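Local coordinates for PppA (Pseudomonas aeruginosa, PDB 6JKV), which probably acts as a manganese-dependent serine/threonine phosphatase of the PP2C family and helps regulate type VI secretion, at residues Tyr160-Glu163 / Leu164-Asn167. Sequence-based numbering, arbitrary orientation.
Sequences YVQE and LLDN
At the C-terminal end of the short surface helix 160-165 of a PP2C-type phosphatase, Gln162 and the following-turn residue Asp166 are joined through both backbone and side chains. Asp166 N donates to Gln162 O at 2.8 Å. In addition to this i to i+4 bond, Gln162 NE2 reaches Asp166 OD1 at 2.9 Å, with an N-H...O angle of 146°. With CG of the glutamine anti to the backbone N (chi1 -175°), the bend at chi2 turns NE2 toward OD1 of the carboxylate. The two planes lie 34° apart, and OD1 is approached from above the carboxylate plane rather than within it. Arg156 NH1 forms a salt bridge to the same OD1, so two donors grip this oxygen and probably favour the charged carboxylate.

Two further helical bonds, Leu164 N to Tyr160 O (3.1 Å) and Leu165 N to Val161 O (2.9 Å), establish the preceding turn. Beside the first, Leu164 CD1 packs obliquely against the Tyr160 ring, 3.6 Å from CE2. Leu165 CD2 comes within 3.8 Å of Gln162 NE2.

Before the helix, Ser159 OG hydrogen-bonds to Gln162 N. The side chain of Val161 is about 13 Å from a bound manganese ion. The helix follows strand 150-153, an outermost strand of one antiparallel sheet; beyond it residues 168-176 are not modelled, and the chain then reaches strand 197-202 of the other sheet.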
ATOM      1  N   TYR A 160      13.257  -3.188 -10.012  1.00 23.39           N
ATOM      2  CA  TYR A 160      14.550  -3.391 -10.696  1.00 25.07           C
ATOM      3  C   TYR A 160      15.620  -2.532 -10.022  1.00 25.49           C
ATOM      4  O   TYR A 160      16.729  -3.041  -9.766  1.00 25.95           O
ATOM      5  CB  TYR A 160      14.430  -3.027 -12.173  1.00 26.00           C
ATOM      6  CG  TYR A 160      15.595  -3.511 -12.986  1.00 27.55           C
ATOM      7  CD1 TYR A 160      15.673  -4.836 -13.385  1.00 28.54           C
ATOM      8  CD2 TYR A 160      16.629  -2.659 -13.331  1.00 28.96           C
ATOM      9  CE1 TYR A 160      16.743  -5.300 -14.130  1.00 30.28           C
ATOM     10  CE2 TYR A 160      17.701  -3.103 -14.088  1.00 30.90           C
ATOM     11  CZ  TYR A 160      17.762  -4.432 -14.474  1.00 31.23           C
ATOM     12  OH  TYR A 160      18.806  -4.892 -15.222  1.00 32.52           O
ATOM     13  N   VAL A 161      15.281  -1.266  -9.757  1.00 25.06           N
ATOM     14  CA  VAL A 161      16.179  -0.288  -9.086  1.00 25.80           C
ATOM     15  C   VAL A 161      16.604  -0.875  -7.739  1.00 25.34           C
ATOM     16  O   VAL A 161      17.807  -0.910  -7.483  1.00 26.10           O
ATOM     17  CB  VAL A 161      15.513   1.095  -8.929  1.00 26.42           C
ATOM     18  CG1 VAL A 161      16.383   2.052  -8.125  1.00 26.86           C
ATOM     19  CG2 VAL A 161      15.191   1.696 -10.283  1.00 27.44           C
ATOM     20  N   GLN A 162      15.655  -1.342  -6.925  1.00 24.93           N
ATOM     21  CA  GLN A 162      15.947  -1.820  -5.548  1.00 25.32           C
ATOM     22  C   GLN A 162      16.928  -2.995  -5.612  1.00 26.77           C
ATOM     23  O   GLN A 162      17.811  -3.067  -4.742  1.00 28.36           O
ATOM     24  CB  GLN A 162      14.677  -2.233  -4.809  1.00 24.48           C
ATOM     25  CG  GLN A 162      14.930  -2.614  -3.356  1.00 24.07           C
ATOM     26  CD  GLN A 162      15.333  -1.419  -2.529  1.00 24.37           C
ATOM     27  OE1 GLN A 162      14.545  -0.500  -2.326  1.00 24.38           O
ATOM     28  NE2 GLN A 162      16.553  -1.432  -2.019  1.00 25.64           N
ATOM     29  N   GLU A 163      16.789  -3.875  -6.606  1.00 27.65           N
ATOM     30  CA  GLU A 163      17.706  -5.033  -6.781  1.00 28.62           C
ATOM     31  C   GLU A 163      19.105  -4.523  -7.121  1.00 30.96           C
ATOM     32  O   GLU A 163      20.075  -5.086  -6.584  1.00 35.75           O
ATOM     33  CB  GLU A 163      17.201  -5.995  -7.850  1.00 29.17           C
ATOM     34  CG  GLU A 163      15.823  -6.560  -7.544  1.00 29.56           C
ATOM     35  CD  GLU A 163      15.304  -7.535  -8.588  1.00 31.19           C
ATOM     36  OE1 GLU A 163      14.851  -8.623  -8.197  1.00 33.47           O
ATOM     37  OE2 GLU A 163      15.338  -7.202  -9.794  1.00 34.43           O
ATOM     38  N   LEU A 164      19.208  -3.494  -7.964  1.00 30.67           N
ATOM     39  CA  LEU A 164      20.519  -2.879  -8.295  1.00 31.96           C
ATOM     40  C   LEU A 164      21.102  -2.235  -7.029  1.00 32.50           C
ATOM     41  O   LEU A 164      22.317  -2.374  -6.804  1.00 36.80           O
ATOM     42  CB  LEU A 164      20.366  -1.855  -9.424  1.00 31.19           C
ATOM     43  CG  LEU A 164      20.016  -2.408 -10.802  1.00 31.17           C
ATOM     44  CD1 LEU A 164      19.643  -1.270 -11.738  1.00 31.85           C
ATOM     45  CD2 LEU A 164      21.157  -3.220 -11.387  1.00 32.71           C
ATOM     46  N   LEU A 165      20.276  -1.574  -6.214  1.00 31.43           N
ATOM     47  CA  LEU A 165      20.760  -0.874  -4.996  1.00 31.46           C
ATOM     48  C   LEU A 165      21.162  -1.915  -3.952  1.00 32.59           C
ATOM     49  O   LEU A 165      22.135  -1.670  -3.218  1.00 36.73           O
ATOM     50  CB  LEU A 165      19.683   0.056  -4.434  1.00 30.25           C
ATOM     51  CG  LEU A 165      20.071   0.753  -3.129  1.00 30.07           C
ATOM     52  CD1 LEU A 165      21.274   1.656  -3.336  1.00 31.79           C
ATOM     53  CD2 LEU A 165      18.900   1.541  -2.555  1.00 28.90           C
ATOM     54  N   ASP A 166      20.428  -3.029  -3.881  1.00 31.74           N
ATOM     55  CA  ASP A 166      20.726  -4.135  -2.933  1.00 31.83           C
ATOM     56  C   ASP A 166      22.023  -4.850  -3.339  1.00 33.86           C
ATOM     57  O   ASP A 166      22.456  -5.726  -2.571  1.00 35.96           O
ATOM     58  CB  ASP A 166      19.556  -5.122  -2.828  1.00 30.65           C
ATOM     59  CG  ASP A 166      18.351  -4.566  -2.086  1.00 28.97           C
ATOM     60  OD1 ASP A 166      18.497  -3.529  -1.423  1.00 32.98           O
ATOM     61  OD2 ASP A 166      17.264  -5.159  -2.191  1.00 29.10           O
ATOM     62  N   ASN A 167      22.615  -4.506  -4.493  1.00 35.43           N
ATOM     63  CA  ASN A 167      23.867  -5.128  -5.006  1.00 36.21           C
ATOM     64  C   ASN A 167      24.934  -4.048  -5.201  1.00 37.05           C
ATOM     65  O   ASN A 167      25.789  -4.249  -6.085  1.00 38.31           O
ATOM     66  CB  ASN A 167      23.627  -5.889  -6.312  1.00 37.20           C
ATOM     67  CG  ASN A 167      22.794  -7.138  -6.132  1.00 37.63           C
ATOM     68  OD1 ASN A 167      22.374  -7.454  -5.021  1.00 38.52           O
ATOM     69  ND2 ASN A 167      22.567  -7.863  -7.218  1.00 38.89           N
TER